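Probable acetyltransferase (Thermus thermophilus, PDB 3EXN) binds acetyl-coenzyme A in a GCN5-related N-acetyltransferase fold and transfers its acetyl group to an acceptor, probably an amine. Local coordinates at the acetyl coenzyme *a site. Numbering follows the deposited sequence.

The acetyl coenzyme *a site. Residues 35, 91-96, 101-107, 126-127, 131, 133-134, 137-138. With ACO (acetyl coenzyme *a), chain B.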
loop_
_atom_site.group_PDB
_atom_site.type_symbol
_atom_site.label_atom_id
_atom_site.label_comp_id
_atom_site.label_asym_id
_atom_site.label_seq_id
_atom_site.Cartn_x
_atom_site.Cartn_y
_atom_site.Cartn_z
ATOM N N TYR A 35 10.142 7.007 -4.836
ATOM C CA TYR A 35 8.806 7.320 -4.360
ATOM C C TYR A 35 8.770 8.516 -3.390
ATOM O O TYR A 35 7.954 9.410 -3.537
ATOM C CB TYR A 35 8.169 6.110 -3.698
ATOM C CG TYR A 35 6.875 6.450 -3.052
ATOM C CD1 TYR A 35 5.770 6.856 -3.821
ATOM C CD2 TYR A 35 6.728 6.393 -1.675
ATOM C CE1 TYR A 35 4.557 7.215 -3.199
ATOM C CE2 TYR A 35 5.530 6.742 -1.068
ATOM C CZ TYR A 35 4.460 7.129 -1.824
ATOM O OH TYR A 35 3.296 7.466 -1.156
ATOM N N LEU A 91 -7.421 1.817 0.454
ATOM C CA LEU A 91 -5.995 1.529 0.356
ATOM C C LEU A 91 -5.271 2.896 0.398
ATOM O O LEU A 91 -5.474 3.759 -0.470
ATOM C CB LEU A 91 -5.686 0.746 -0.965
ATOM C CG LEU A 91 -4.210 0.391 -1.277
ATOM C CD1 LEU A 91 -3.790 -0.701 -0.389
ATOM C CD2 LEU A 91 -4.124 -0.038 -2.784
ATOM N N SER A 92 -4.407 3.090 1.413
ATOM C CA SER A 92 -3.608 4.327 1.571
ATOM C C SER A 92 -2.193 4.240 1.035
ATOM O O SER A 92 -1.603 5.260 0.724
ATOM C CB SER A 92 -3.564 4.764 3.061
ATOM O OG SER A 92 -2.860 3.833 3.877
ATOM N N LEU A 93 -1.659 3.033 0.918
ATOM C CA LEU A 93 -0.321 2.842 0.360
ATOM C C LEU A 93 -0.137 1.418 -0.184
ATOM O O LEU A 93 -0.361 0.414 0.528
ATOM C CB LEU A 93 0.751 3.153 1.421
ATOM C CG LEU A 93 2.198 3.154 0.957
ATOM C CD1 LEU A 93 2.398 4.111 -0.229
ATOM C CD2 LEU A 93 3.095 3.503 2.153
ATOM N N LEU A 94 0.285 1.351 -1.451
ATOM C CA LEU A 94 0.820 0.123 -2.049
ATOM C C LEU A 94 2.202 0.473 -2.649
ATOM O O LEU A 94 2.331 1.325 -3.508
ATOM C CB LEU A 94 -0.120 -0.394 -3.139
ATOM C CG LEU A 94 0.355 -1.609 -3.951
ATOM C CD1 LEU A 94 0.764 -2.884 -3.120
ATOM C CD2 LEU A 94 -0.709 -1.995 -5.006
ATOM N N LEU A 95 3.230 -0.152 -2.127
ATOM C CA LEU A 95 4.576 0.119 -2.551
ATOM C C LEU A 95 5.293 -1.209 -2.907
ATOM O O LEU A 95 5.322 -2.127 -2.110
ATOM C CB LEU A 95 5.318 0.879 -1.433
ATOM C CG LEU A 95 6.820 1.146 -1.656
ATOM C CD1 LEU A 95 7.043 1.840 -2.990
ATOM C CD2 LEU A 95 7.373 2.030 -0.513
ATOM N N ILE A 96 5.854 -1.289 -4.104
ATOM C CA ILE A 96 6.769 -2.387 -4.472
ATOM C C ILE A 96 8.165 -1.798 -4.491
ATOM O O ILE A 96 8.420 -0.727 -5.083
ATOM C CB ILE A 96 6.399 -3.005 -5.860
ATOM C CG1 ILE A 96 4.951 -3.509 -5.908
ATOM C CG2 ILE A 96 7.414 -4.096 -6.272
ATOM C CD1 ILE A 96 4.663 -4.629 -4.877
ATOM N N GLN A 101 9.968 -3.612 -9.245
ATOM C CA GLN A 101 8.843 -3.018 -9.954
ATOM C C GLN A 101 8.728 -3.548 -11.396
ATOM O O GLN A 101 9.690 -4.064 -11.969
ATOM C CB GLN A 101 8.905 -1.455 -9.924
ATOM C CG GLN A 101 8.536 -0.827 -8.565
ATOM C CD GLN A 101 8.774 0.659 -8.442
ATOM O OE1 GLN A 101 9.156 1.324 -9.408
ATOM N NE2 GLN A 101 8.547 1.203 -7.247
ATOM N N GLY A 102 7.532 -3.434 -11.964
ATOM C CA GLY A 102 7.306 -3.833 -13.359
ATOM C C GLY A 102 7.280 -5.339 -13.686
ATOM O O GLY A 102 7.497 -5.724 -14.846
ATOM N N ARG A 103 7.022 -6.185 -12.684
ATOM C CA ARG A 103 7.012 -7.644 -12.849
ATOM C C ARG A 103 5.647 -8.197 -12.439
ATOM O O ARG A 103 5.499 -9.385 -12.241
ATOM C CB ARG A 103 8.077 -8.330 -11.989
ATOM C CG ARG A 103 9.432 -7.638 -11.954
ATOM C CD ARG A 103 10.518 -8.522 -11.323
ATOM N NE ARG A 103 10.009 -9.321 -10.195
ATOM C CZ ARG A 103 10.651 -10.359 -9.651
ATOM N NH1 ARG A 103 10.111 -11.027 -8.647
ATOM N NH2 ARG A 103 11.835 -10.738 -10.111
ATOM N N GLY A 104 4.659 -7.332 -12.305
ATOM C CA GLY A 104 3.325 -7.750 -11.914
ATOM C C GLY A 104 3.053 -7.934 -10.439
ATOM O O GLY A 104 1.940 -8.366 -10.078
ATOM N N LEU A 105 4.006 -7.603 -9.573
ATOM C CA LEU A 105 3.806 -7.819 -8.137
ATOM C C LEU A 105 2.751 -6.880 -7.500
ATOM O O LEU A 105 2.023 -7.301 -6.577
ATOM C CB LEU A 105 5.116 -7.724 -7.399
ATOM C CG LEU A 105 6.193 -8.722 -7.784
ATOM C CD1 LEU A 105 7.463 -8.364 -7.098
ATOM C CD2 LEU A 105 5.835 -10.202 -7.446
ATOM N N GLY A 106 2.623 -5.662 -8.034
ATOM C CA GLY A 106 1.624 -4.688 -7.552
ATOM C C GLY A 106 0.241 -5.250 -7.807
ATOM O O GLY A 106 -0.615 -5.274 -6.892
ATOM N N ARG A 107 0.029 -5.759 -9.024
ATOM C CA ARG A 107 -1.273 -6.342 -9.353
ATOM C C ARG A 107 -1.577 -7.590 -8.494
ATOM O O ARG A 107 -2.678 -7.764 -7.992
ATOM C CB ARG A 107 -1.371 -6.718 -10.857
ATOM C CG ARG A 107 -2.688 -7.439 -11.138
ATOM C CD ARG A 107 -2.957 -7.721 -12.633
ATOM N NE ARG A 107 -4.121 -8.600 -12.788
ATOM C CZ ARG A 107 -5.410 -8.234 -12.667
ATOM N NH1 ARG A 107 -5.767 -6.975 -12.391
ATOM N NH2 ARG A 107 -6.374 -9.142 -12.833
ATOM N N VAL A 126 -6.330 6.112 -2.531
ATOM C CA VAL A 126 -6.022 7.556 -2.462
ATOM C C VAL A 126 -4.576 7.760 -2.902
ATOM O O VAL A 126 -3.684 7.098 -2.380
ATOM C CB VAL A 126 -6.280 8.189 -1.108
ATOM C CG1 VAL A 126 -5.570 7.414 0.053
ATOM C CG2 VAL A 126 -5.901 9.709 -1.151
ATOM N N VAL A 127 -4.384 8.606 -3.924
ATOM C CA VAL A 127 -3.068 8.839 -4.497
ATOM C C VAL A 127 -2.571 10.209 -4.038
ATOM O O VAL A 127 -3.320 11.180 -4.090
ATOM C CB VAL A 127 -3.085 8.788 -6.025
ATOM C CG1 VAL A 127 -1.659 9.086 -6.565
ATOM C CG2 VAL A 127 -3.627 7.429 -6.515
ATOM N N ASN A 131 1.446 12.169 -9.027
ATOM C CA ASN A 131 1.909 10.813 -9.308
ATOM C C ASN A 131 1.080 10.153 -10.420
ATOM O O ASN A 131 0.319 9.227 -10.154
ATOM C CB ASN A 131 1.849 9.990 -8.021
ATOM C CG ASN A 131 2.630 8.713 -8.125
ATOM O OD1 ASN A 131 3.081 8.341 -9.218
ATOM N ND2 ASN A 131 2.799 8.024 -7.004
ATOM N N LYS A 133 1.880 8.103 -12.887
ATOM C CA LYS A 133 2.192 6.660 -12.976
ATOM C C LYS A 133 1.350 5.761 -12.070
ATOM O O LYS A 133 0.934 4.647 -12.481
ATOM C CB LYS A 133 3.660 6.424 -12.641
ATOM C CG LYS A 133 3.982 5.042 -11.988
ATOM C CD LYS A 133 5.451 5.015 -11.523
ATOM C CE LYS A 133 5.839 3.769 -10.725
ATOM N NZ LYS A 133 7.313 3.461 -10.835
ATOM N N ALA A 134 1.158 6.192 -10.820
ATOM C CA ALA A 134 0.303 5.460 -9.877
ATOM C C ALA A 134 -1.155 5.555 -10.323
ATOM O O ALA A 134 -1.899 4.588 -10.259
ATOM C CB ALA A 134 0.471 6.006 -8.412
ATOM N N PHE A 137 -1.689 3.139 -13.104
ATOM C CA PHE A 137 -1.751 1.774 -12.568
ATOM C C PHE A 137 -3.128 1.422 -12.021
ATOM O O PHE A 137 -3.699 0.367 -12.364
ATOM C CB PHE A 137 -0.708 1.576 -11.466
ATOM C CG PHE A 137 -0.867 0.282 -10.710
ATOM C CD1 PHE A 137 -0.392 -0.916 -11.223
ATOM C CD2 PHE A 137 -1.497 0.267 -9.478
ATOM C CE1 PHE A 137 -0.541 -2.109 -10.509
ATOM C CE2 PHE A 137 -1.657 -0.912 -8.767
ATOM C CZ PHE A 137 -1.171 -2.109 -9.297
ATOM N N PHE A 138 -3.641 2.266 -11.129
ATOM C CA PHE A 138 -4.947 2.009 -10.514
ATOM C C PHE A 138 -6.072 1.974 -11.522
ATOM O O PHE A 138 -6.965 1.129 -11.405
ATOM C CB PHE A 138 -5.235 2.959 -9.314
ATOM C CG PHE A 138 -4.437 2.597 -8.061
ATOM C CD1 PHE A 138 -4.769 1.480 -7.289
ATOM C CD2 PHE A 138 -3.335 3.365 -7.680
ATOM C CE1 PHE A 138 -3.988 1.130 -6.166
ATOM C CE2 PHE A 138 -2.564 3.014 -6.571
ATOM C CZ PHE A 138 -2.884 1.899 -5.826
HETATM O O5B ACO B . 1.676 -3.490 -13.255
HETATM P P1A ACO B . 2.663 -4.187 -12.129
HETATM O O1A ACO B . 3.936 -4.642 -12.842
HETATM O O2A ACO B . 1.798 -5.054 -11.228
HETATM O O3A ACO B . 3.026 -2.852 -11.269
HETATM P P2A ACO B . 4.085 -2.815 -10.078
HETATM O O4A ACO B . 5.234 -1.942 -10.593
HETATM O O5A ACO B . 4.473 -4.199 -9.615
HETATM O O6A ACO B . 3.160 -2.012 -8.977
HETATM C CBP ACO B . 3.051 0.305 -8.120
HETATM C CCP ACO B . 2.603 -0.702 -9.194
HETATM C CDP ACO B . 2.469 -0.203 -6.814
HETATM C CEP ACO B . 2.494 1.700 -8.386
HETATM C CAP ACO B . 4.602 0.351 -8.050
HETATM O OAP ACO B . 5.161 0.829 -9.302
HETATM C C9P ACO B . 5.135 1.273 -6.971
HETATM O O9P ACO B . 5.388 0.868 -5.846
HETATM N N8P ACO B . 5.340 2.541 -7.320
HETATM C C7P ACO B . 5.939 3.539 -6.414
HETATM C C6P ACO B . 5.112 3.812 -5.158
HETATM C C5P ACO B . 3.709 4.280 -5.517
HETATM O O5P ACO B . 3.502 5.121 -6.419
HETATM N N4P ACO B . 2.724 3.716 -4.801
HETATM C C3P ACO B . 1.339 4.073 -5.010
HETATM C C2P ACO B . 0.916 5.208 -4.110
HETATM S S1P ACO B . -0.820 5.635 -4.305
HETATM C C ACO B . -1.437 4.374 -3.359
HETATM O O ACO B . -0.672 3.588 -2.864
HETATM C CH3 ACO B . -2.932 4.237 -3.138
HETATM O O HOH W 1 6.387 -5.883 -9.989
#
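The modelled part of acetyl coenzyme A (ACO), from O5B to the acetyl group, is largely buried, though poorly ordered, in the GNAT cofactor cleft, its pantetheine arm running alongside strand 89-96. Backbone bonds fix this arm: Leu94 N donates to the thioester oxygen ACO O (2.8 Å), Leu94 O accepts from the amide N4P nearly along its C=O axis, and Ile96 N gives an almost straight bond to O9P (172° at H). Opposite, Asn131, with CG anti to the backbone N (chi1 -165°), points ND2 at the carbonyl ACO O5P, 3.0 Å away and close to its amide plane; its OD1 takes Ala134 N from above the carbonyl plane, which should limit rotation of the amide. Tyr35 brings one ring side, CD1, to 3.4 Å from ACO C6P. Phe137 turns a face to CCP in a CH-pi contact offset toward the rim, while its CD2 sits over the centre of the Phe138 ring, whose CZ reaches ACO CH3 at 3.6 Å. Gln101, extended beyond CG, lays its amide beside OAP and C9P; NE2 bonds in the carbonyl plane to Ile96 O (2.9 Å), and OE1 receives Lys133 NZ from above its plane. An alanine at Gln101 would remove the amide packed on C9P and joining Ile96 O to Lys133 NZ, and would probably loosen the loop and let the Lys133 chain, whose CE lies near OAP, drift. The pyrophosphate is gripped by the amides of Gly102, Gly104, Gly106 and Arg107, with water 1 linking Arg103 N and Leu105 N to O5A. The Q/R-x-x-G-x-G/A motif, Gln101 to Gly106, leads into helix 105-115, whose N-terminus faces the phosphates, while the thioester end reaches between strands 89-96 and 122-128, beside helix 132-140.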